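Local structure of probable tRNA pseudouridine synthase D (1Z2Z) at residues Gln25-Ile30 and Lys87-Thr92; Glu31-Lys36 and Phe135-Arg140; Tyr49-Leu54 and Lys123-Gly128. The protein probably converts uridine-13 of transfer RNAs to pseudouridine, as expected of a TruD-family tRNA pseudouridine synthase. All blocks are in the same frame, centred on the assembly; numbering follows the deposited sequence.

Interaction 1: Gln25-Ile30 and Lys87-Thr92; sequences QLRQEI and KRALTT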
# COMPACT_ATOMS: atom_id res chain seq x y z
N GLN A 25 0.46 5.24 20.12
CA GLN A 25 0.35 6.19 19.01
C GLN A 25 1.66 6.37 18.27
O GLN A 25 2.73 6.00 18.78
CB GLN A 25 -0.12 7.53 19.55
CG GLN A 25 0.78 8.04 20.65
CD GLN A 25 0.22 9.27 21.32
OE1 GLN A 25 0.96 10.01 21.97
NE2 GLN A 25 -1.08 9.49 21.19
N LEU A 26 1.59 6.94 17.07
CA LEU A 26 2.78 7.14 16.25
C LEU A 26 2.96 8.58 15.75
O LEU A 26 2.03 9.39 15.81
CB LEU A 26 2.76 6.20 15.05
CG LEU A 26 2.52 4.70 15.20
CD1 LEU A 26 2.71 4.07 13.82
CD2 LEU A 26 3.48 4.07 16.22
N ARG A 27 4.15 8.89 15.25
CA ARG A 27 4.41 10.22 14.74
C ARG A 27 4.20 11.28 15.82
O ARG A 27 3.79 12.40 15.52
CB ARG A 27 3.49 10.55 13.56
CG ARG A 27 4.00 10.18 12.17
CD ARG A 27 3.49 8.83 11.72
NE ARG A 27 3.27 8.73 10.27
CZ ARG A 27 4.24 8.68 9.35
NH1 ARG A 27 5.51 8.72 9.70
NH2 ARG A 27 3.93 8.56 8.08
N GLN A 28 4.46 10.92 17.07
CA GLN A 28 4.27 11.90 18.13
C GLN A 28 5.39 12.94 18.00
O GLN A 28 5.19 14.12 18.26
CB GLN A 28 4.32 11.26 19.51
CG GLN A 28 3.37 11.96 20.49
CD GLN A 28 3.72 11.72 21.93
OE1 GLN A 28 3.80 10.58 22.39
NE2 GLN A 28 3.93 12.81 22.67
N GLU A 29 6.55 12.47 17.56
CA GLU A 29 7.71 13.32 17.36
C GLU A 29 8.39 12.98 16.05
O GLU A 29 8.69 11.83 15.79
CB GLU A 29 8.67 13.17 18.53
CG GLU A 29 8.12 13.81 19.77
CD GLU A 29 7.81 15.26 19.51
OE1 GLU A 29 6.90 15.83 20.18
OE2 GLU A 29 8.50 15.83 18.62
N ILE A 30 8.62 14.00 15.23
CA ILE A 30 9.25 13.79 13.93
C ILE A 30 10.24 12.62 13.99
O ILE A 30 10.10 11.68 13.23
CB ILE A 30 9.97 15.08 13.46
CG1 ILE A 30 9.09 16.30 13.73
CG2 ILE A 30 10.27 15.00 11.98
CD1 ILE A 30 7.76 16.32 12.99
N LYS A 87 6.30 12.84 4.80
CA LYS A 87 6.52 14.21 5.22
C LYS A 87 6.78 14.20 6.74
O LYS A 87 7.91 14.48 7.19
CB LYS A 87 5.29 15.05 4.83
CG LYS A 87 4.74 16.06 5.84
CD LYS A 87 5.69 17.21 6.14
CE LYS A 87 4.98 18.36 6.84
NZ LYS A 87 4.13 19.08 5.87
N ARG A 88 5.78 13.84 7.54
CA ARG A 88 5.96 13.81 8.98
C ARG A 88 6.94 12.74 9.42
O ARG A 88 6.54 11.72 10.00
CB ARG A 88 4.63 13.58 9.72
CG ARG A 88 4.75 13.78 11.24
CD ARG A 88 3.41 14.02 11.94
NE ARG A 88 3.57 14.22 13.39
CZ ARG A 88 4.15 15.28 13.96
NH1 ARG A 88 4.63 16.26 13.21
NH2 ARG A 88 4.24 15.36 15.28
N ALA A 89 8.23 12.95 9.18
CA ALA A 89 9.22 11.96 9.57
C ALA A 89 10.63 12.42 9.25
O ALA A 89 10.82 13.42 8.58
CB ALA A 89 8.95 10.65 8.86
N LEU A 90 11.62 11.70 9.75
CA LEU A 90 12.99 12.04 9.44
C LEU A 90 13.43 11.02 8.40
O LEU A 90 13.64 9.85 8.70
CB LEU A 90 13.88 11.97 10.68
CG LEU A 90 15.37 12.09 10.37
CD1 LEU A 90 15.66 13.36 9.62
CD2 LEU A 90 16.16 12.00 11.65
N THR A 91 13.56 11.50 7.17
CA THR A 91 13.90 10.62 6.06
C THR A 91 15.11 11.01 5.22
O THR A 91 15.29 12.18 4.88
CB THR A 91 12.73 10.54 5.12
OG1 THR A 91 12.69 11.74 4.33
CG2 THR A 91 11.43 10.42 5.90
N THR A 92 15.88 9.99 4.86
CA THR A 92 17.08 10.10 4.03
C THR A 92 16.83 9.34 2.71
O THR A 92 16.23 8.26 2.72
CB THR A 92 18.25 9.42 4.77
OG1 THR A 92 18.41 10.04 6.05
CG2 THR A 92 19.53 9.54 3.99
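The edge of the R88 guanidinium faces R27 O, and Q28 O also lies near its plane. R88 NE comes within 2.8 Å of R27 O, on a lone pair; R88 NH2, at 3.0 Å from R27 O, stands above the carbonyl plane. Both hydrogen bonds are bent, 140° and 131° at the hydrogen, as is common when two nitrogens share one acceptor side-on. The extended chain of R88, CG anti to the backbone N, runs past that of R27 in the opposite direction, and the guanidinium planes are 62° apart. R27 CB packs against R88 CD at 3.8 Å, and I30 CD1 meets R88 NH1 obliquely. An alanine in place of R88 would probably loosen the hold on the 27-30 loop, since both bonds to R27 O and the contact with I30 CD1 would go. The strongest partner of the R27 guanidinium is D86, the predicted nucleophile, in a salt bridge; the group also makes a cation-pi contact with F33, and probably helps stabilise the aspartate's charged form. In the pseudouridine synthase sheet, L90 begins strand 90-98, parallel to strand 33-39 and bonded through its backbone to F33 and V35, while I30 touches R57 of strand 49-57.

Interaction 2: Glu31-Lys36 and Phe135-Arg140; sequences EDFIVK and FRITVR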
# COMPACT_ATOMS: atom_id res chain seq x y z
N GLU A 31 11.20 12.65 14.90
CA GLU A 31 12.15 11.54 14.95
C GLU A 31 11.53 10.17 15.31
O GLU A 31 12.24 9.16 15.34
CB GLU A 31 13.29 11.85 15.93
CG GLU A 31 14.30 12.90 15.45
CD GLU A 31 13.70 14.30 15.37
OE1 GLU A 31 12.68 14.56 16.06
OE2 GLU A 31 14.26 15.15 14.62
N ASP A 32 10.23 10.10 15.58
CA ASP A 32 9.61 8.82 15.93
C ASP A 32 9.33 7.94 14.72
O ASP A 32 8.78 6.84 14.84
CB ASP A 32 8.32 9.03 16.71
CG ASP A 32 8.56 9.29 18.20
OD1 ASP A 32 7.57 9.48 18.93
OD2 ASP A 32 9.74 9.29 18.62
N PHE A 33 9.71 8.44 13.55
CA PHE A 33 9.50 7.70 12.31
C PHE A 33 10.68 7.94 11.39
O PHE A 33 10.64 8.83 10.54
CB PHE A 33 8.21 8.16 11.62
CG PHE A 33 7.57 7.08 10.80
CD1 PHE A 33 6.56 6.29 11.34
CD2 PHE A 33 8.00 6.82 9.51
CE1 PHE A 33 5.99 5.26 10.61
CE2 PHE A 33 7.44 5.78 8.77
CZ PHE A 33 6.43 5.00 9.33
N ILE A 34 11.72 7.13 11.54
CA ILE A 34 12.89 7.30 10.70
C ILE A 34 12.89 6.32 9.54
O ILE A 34 12.74 5.11 9.73
CB ILE A 34 14.16 7.17 11.53
CG1 ILE A 34 14.15 8.28 12.60
CG2 ILE A 34 15.39 7.21 10.64
CD1 ILE A 34 15.40 8.41 13.43
N VAL A 35 13.02 6.85 8.33
CA VAL A 35 13.02 6.03 7.13
C VAL A 35 14.26 6.32 6.31
O VAL A 35 14.37 7.41 5.74
CB VAL A 35 11.81 6.35 6.25
CG1 VAL A 35 11.81 5.45 5.04
CG2 VAL A 35 10.55 6.22 7.04
N LYS A 36 15.17 5.36 6.23
CA LYS A 36 16.41 5.54 5.46
C LYS A 36 16.41 4.62 4.25
O LYS A 36 16.41 3.40 4.40
CB LYS A 36 17.63 5.23 6.33
CG LYS A 36 17.75 6.03 7.61
CD LYS A 36 19.05 5.70 8.31
CE LYS A 36 19.22 6.53 9.59
NZ LYS A 36 20.58 6.39 10.24
N PHE A 135 13.57 1.00 8.24
CA PHE A 135 12.64 1.71 9.11
C PHE A 135 13.11 1.67 10.55
O PHE A 135 13.85 0.77 10.96
CB PHE A 135 11.23 1.13 9.03
CG PHE A 135 10.53 1.41 7.73
CD1 PHE A 135 10.56 0.48 6.68
CD2 PHE A 135 9.83 2.59 7.55
CE1 PHE A 135 9.90 0.72 5.48
CE2 PHE A 135 9.17 2.86 6.36
CZ PHE A 135 9.20 1.91 5.31
N ARG A 136 12.65 2.66 11.30
CA ARG A 136 12.96 2.82 12.72
C ARG A 136 11.75 3.56 13.27
O ARG A 136 11.80 4.78 13.43
CB ARG A 136 14.21 3.68 12.87
CG ARG A 136 14.51 4.13 14.28
CD ARG A 136 15.53 3.23 14.92
NE ARG A 136 15.72 3.52 16.34
CZ ARG A 136 16.58 2.88 17.12
NH1 ARG A 136 16.68 3.20 18.40
NH2 ARG A 136 17.35 1.92 16.62
N ILE A 137 10.67 2.84 13.53
CA ILE A 137 9.45 3.46 14.03
C ILE A 137 9.39 3.38 15.55
O ILE A 137 9.99 2.49 16.15
CB ILE A 137 8.20 2.79 13.42
CG1 ILE A 137 8.31 2.82 11.90
CG2 ILE A 137 6.93 3.51 13.87
CD1 ILE A 137 7.20 2.10 11.19
N THR A 138 8.67 4.32 16.16
CA THR A 138 8.55 4.36 17.62
C THR A 138 7.09 4.54 18.02
O THR A 138 6.47 5.54 17.66
CB THR A 138 9.33 5.54 18.20
OG1 THR A 138 10.73 5.34 17.97
CG2 THR A 138 9.06 5.68 19.70
N VAL A 139 6.56 3.57 18.76
CA VAL A 139 5.18 3.64 19.22
C VAL A 139 5.29 4.19 20.64
O VAL A 139 6.17 3.77 21.40
CB VAL A 139 4.51 2.21 19.23
CG1 VAL A 139 3.01 2.33 19.37
CG2 VAL A 139 4.85 1.45 17.95
N ARG A 140 4.44 5.16 20.99
CA ARG A 140 4.44 5.79 22.32
C ARG A 140 3.04 5.80 22.95
O ARG A 140 2.04 5.72 22.26
CB ARG A 140 4.93 7.25 22.22
CG ARG A 140 6.39 7.44 21.86
CD ARG A 140 6.74 8.91 21.88
NE ARG A 140 8.12 9.17 21.49
CZ ARG A 140 9.19 8.78 22.17
NH1 ARG A 140 10.41 9.05 21.74
NH2 ARG A 140 9.05 8.10 23.31
O HOH W 1 5.97 6.86 15.21
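D32 and R140 meet in a salt bridge at one end of the strand pair. R140 NE donates to the syn lone pair of D32 OD1 at 2.6 Å, and R140 NH1 reaches D32 OD2 more weakly at 3.2 Å; carboxylate and guanidinium are inclined by 41°, so the two-pronged grip is skewed. Backbone bonds continue the contact. T138 N donates to D32 O at 2.8 Å, and I34 forms a hydrogen-bonded antiparallel pair with R136, of which I34 N to R136 O is the straighter bond (171°) and R136 N to I34 O a weak one. F33 with I137 and V35 with F135 are the flanking non-hydrogen-bonded pairs, their four side chains on one face. There I137 CG1 makes a CH-pi contact over the F33 ring, 3.9 Å from its centroid, offset toward the rim. F33 CE2 comes to the edge of the F135 ring, and V35 CG2 lies 3.7 Å from F135 CE2.

Around these groups, T138 CG2 lies over the centre of the R140 guanidinium, and from outside the pair E29 N gives D32 OD1 a weak bond. A water donates to both D32 O and T138 O, in plane at the edge of the F33 ring. R136, on the face of I34, ends in a salt bridge with E413.

F33 also touches the predicted nucleophile D86. This antiparallel pair lies within the mixed central sheet of the pseudouridine synthase fold: strand 33-39 is flanked by strand 90-98 and strand 130-142 by strand 408-417, while helix 423-430 packs on I137 and V139.

Interaction 3: Tyr49-Leu54 and Lys123-Gly128; sequences YLIVEL and KSVELG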
# COMPACT_ATOMS: atom_id res chain seq x y z
N TYR A 49 24.17 14.91 -14.48
CA TYR A 49 23.25 14.78 -13.36
C TYR A 49 24.03 14.70 -12.04
O TYR A 49 24.93 13.87 -11.87
CB TYR A 49 22.38 13.53 -13.56
CG TYR A 49 21.19 13.73 -14.49
CD1 TYR A 49 20.13 14.55 -14.11
CD2 TYR A 49 21.13 13.13 -15.75
CE1 TYR A 49 19.05 14.77 -14.95
CE2 TYR A 49 20.03 13.35 -16.61
CZ TYR A 49 19.00 14.17 -16.20
OH TYR A 49 17.92 14.45 -17.00
N LEU A 50 23.69 15.59 -11.11
CA LEU A 50 24.36 15.64 -9.82
C LEU A 50 23.54 14.80 -8.86
O LEU A 50 22.34 15.02 -8.72
CB LEU A 50 24.46 17.10 -9.34
CG LEU A 50 25.45 17.43 -8.22
CD1 LEU A 50 24.96 16.80 -6.96
CD2 LEU A 50 26.84 16.92 -8.56
N ILE A 51 24.17 13.84 -8.20
CA ILE A 51 23.43 12.98 -7.28
C ILE A 51 23.69 13.30 -5.82
O ILE A 51 24.81 13.18 -5.30
CB ILE A 51 23.75 11.48 -7.50
CG1 ILE A 51 23.84 11.13 -9.00
CG2 ILE A 51 22.68 10.67 -6.81
CD1 ILE A 51 22.62 11.54 -9.83
N VAL A 52 22.60 13.65 -5.14
CA VAL A 52 22.65 14.06 -3.75
C VAL A 52 21.81 13.25 -2.79
O VAL A 52 20.72 12.78 -3.13
CB VAL A 52 22.19 15.52 -3.64
CG1 VAL A 52 22.55 16.08 -2.28
CG2 VAL A 52 22.81 16.35 -4.75
N GLU A 53 22.30 13.10 -1.57
CA GLU A 53 21.58 12.39 -0.53
C GLU A 53 20.76 13.45 0.17
O GLU A 53 21.31 14.40 0.73
CB GLU A 53 22.54 11.75 0.46
CG GLU A 53 21.84 10.97 1.53
CD GLU A 53 22.80 10.54 2.62
OE1 GLU A 53 22.77 11.16 3.71
OE2 GLU A 53 23.59 9.60 2.38
N LEU A 54 19.44 13.30 0.12
CA LEU A 54 18.52 14.23 0.72
C LEU A 54 18.05 13.76 2.09
O LEU A 54 17.60 12.62 2.24
CB LEU A 54 17.32 14.40 -0.21
CG LEU A 54 16.08 15.16 0.28
CD1 LEU A 54 16.49 16.55 0.75
CD2 LEU A 54 15.05 15.24 -0.86
N LYS A 123 22.69 9.33 -15.97
CA LYS A 123 21.30 8.95 -15.78
C LYS A 123 20.66 9.58 -14.56
O LYS A 123 21.26 9.67 -13.49
CB LYS A 123 21.17 7.41 -15.70
CG LYS A 123 21.83 6.77 -14.47
CD LYS A 123 22.35 5.35 -14.75
CE LYS A 123 21.24 4.30 -14.93
NZ LYS A 123 20.50 3.96 -13.67
N SER A 124 19.43 10.04 -14.75
CA SER A 124 18.68 10.66 -13.69
C SER A 124 18.18 9.56 -12.80
O SER A 124 18.22 8.38 -13.17
CB SER A 124 17.47 11.37 -14.26
OG SER A 124 16.64 10.39 -14.87
N VAL A 125 17.67 9.94 -11.63
CA VAL A 125 17.13 9.00 -10.65
C VAL A 125 15.63 8.81 -10.87
O VAL A 125 14.83 9.66 -10.52
CB VAL A 125 17.43 9.51 -9.23
CG1 VAL A 125 16.77 8.63 -8.21
CG2 VAL A 125 18.93 9.52 -9.00
N GLU A 126 15.25 7.68 -11.46
CA GLU A 126 13.83 7.45 -11.74
C GLU A 126 13.07 6.68 -10.64
O GLU A 126 13.67 5.98 -9.83
CB GLU A 126 13.70 6.72 -13.08
CG GLU A 126 14.27 7.47 -14.28
CD GLU A 126 13.50 8.74 -14.61
OE1 GLU A 126 12.26 8.69 -14.66
OE2 GLU A 126 14.14 9.79 -14.83
N LEU A 127 11.76 6.84 -10.60
CA LEU A 127 10.97 6.12 -9.62
C LEU A 127 11.32 4.66 -9.73
O LEU A 127 11.20 4.08 -10.80
CB LEU A 127 9.50 6.26 -9.91
CG LEU A 127 8.98 7.66 -9.63
CD1 LEU A 127 7.57 7.73 -10.11
CD2 LEU A 127 9.06 7.97 -8.13
N GLY A 128 11.74 4.05 -8.63
CA GLY A 128 12.08 2.65 -8.71
C GLY A 128 13.55 2.39 -8.52
O GLY A 128 13.92 1.28 -8.17
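Y49 and S124 make the close half of this contact. S124 CB stands over one face of the Y49 ring, 3.8 Å from the centroid and 16° off the ring normal, which meets the geometry of a CH-pi interaction; its offset is toward the rim, with Y49 CZ as its nearest ring atom at 3.7 Å. S124 N lies over the same face, 3.7 Å from Y49 CD2, so the ring lies flat against the backbone as well as the side chain. With Y49 CG anti to the carbonyl carbon (chi1 -82°), the ring is swung toward the loop, and it also meets F98 with planes about 55° apart.

Two residues along strand 49-57 the fit slackens. I51 CD1 reaches V125 CG2 only at 4.3 Å, and the nearest CA atoms here, those of I51 and V125, are 8.2 Å apart, too far for strand pairing. The outer side is polar and open to solvent. K123 points away from the strand, and S124 OG, between the backbone N and the carbonyl carbon, turns off the ring to donate to the anti lone pair of exposed E126 OE2 at 2.6 Å.

The loop carries the chain from strand 113-121 to strand 130-142, which lie on opposite sides of strand 49-57 in the sheet. Its polar backbone is met elsewhere: V125 N by S96 and V125 O by S80. The contact with 49-54 therefore rests on dispersion and CH-pi forces, while directional bonds to the loop come from S96 and S80.

Interactions 1 and 2 adjoin, their centres about 6 Å apart, and share neighbouring strands 90-98 and 33-39 of one sheet; Q25 N lies 2.7 Å from R140 O, a probable hydrogen bond. Interaction 2 is the most buried and combines regular strand pairing with an apolar face and a salt bridge. Interaction 1, partly buried, relies instead on an arginine gripping a loop carbonyl. Both reach the predicted nucleophile, interaction 1 through R27 and interaction 2 through F33. Interaction 3, centred about 23 Å from interaction 1 and remote from that site, is a peripheral loop contact of aromatic and aliphatic character. T92 touches E53 and L54, joining the strands of interactions 1 and 3.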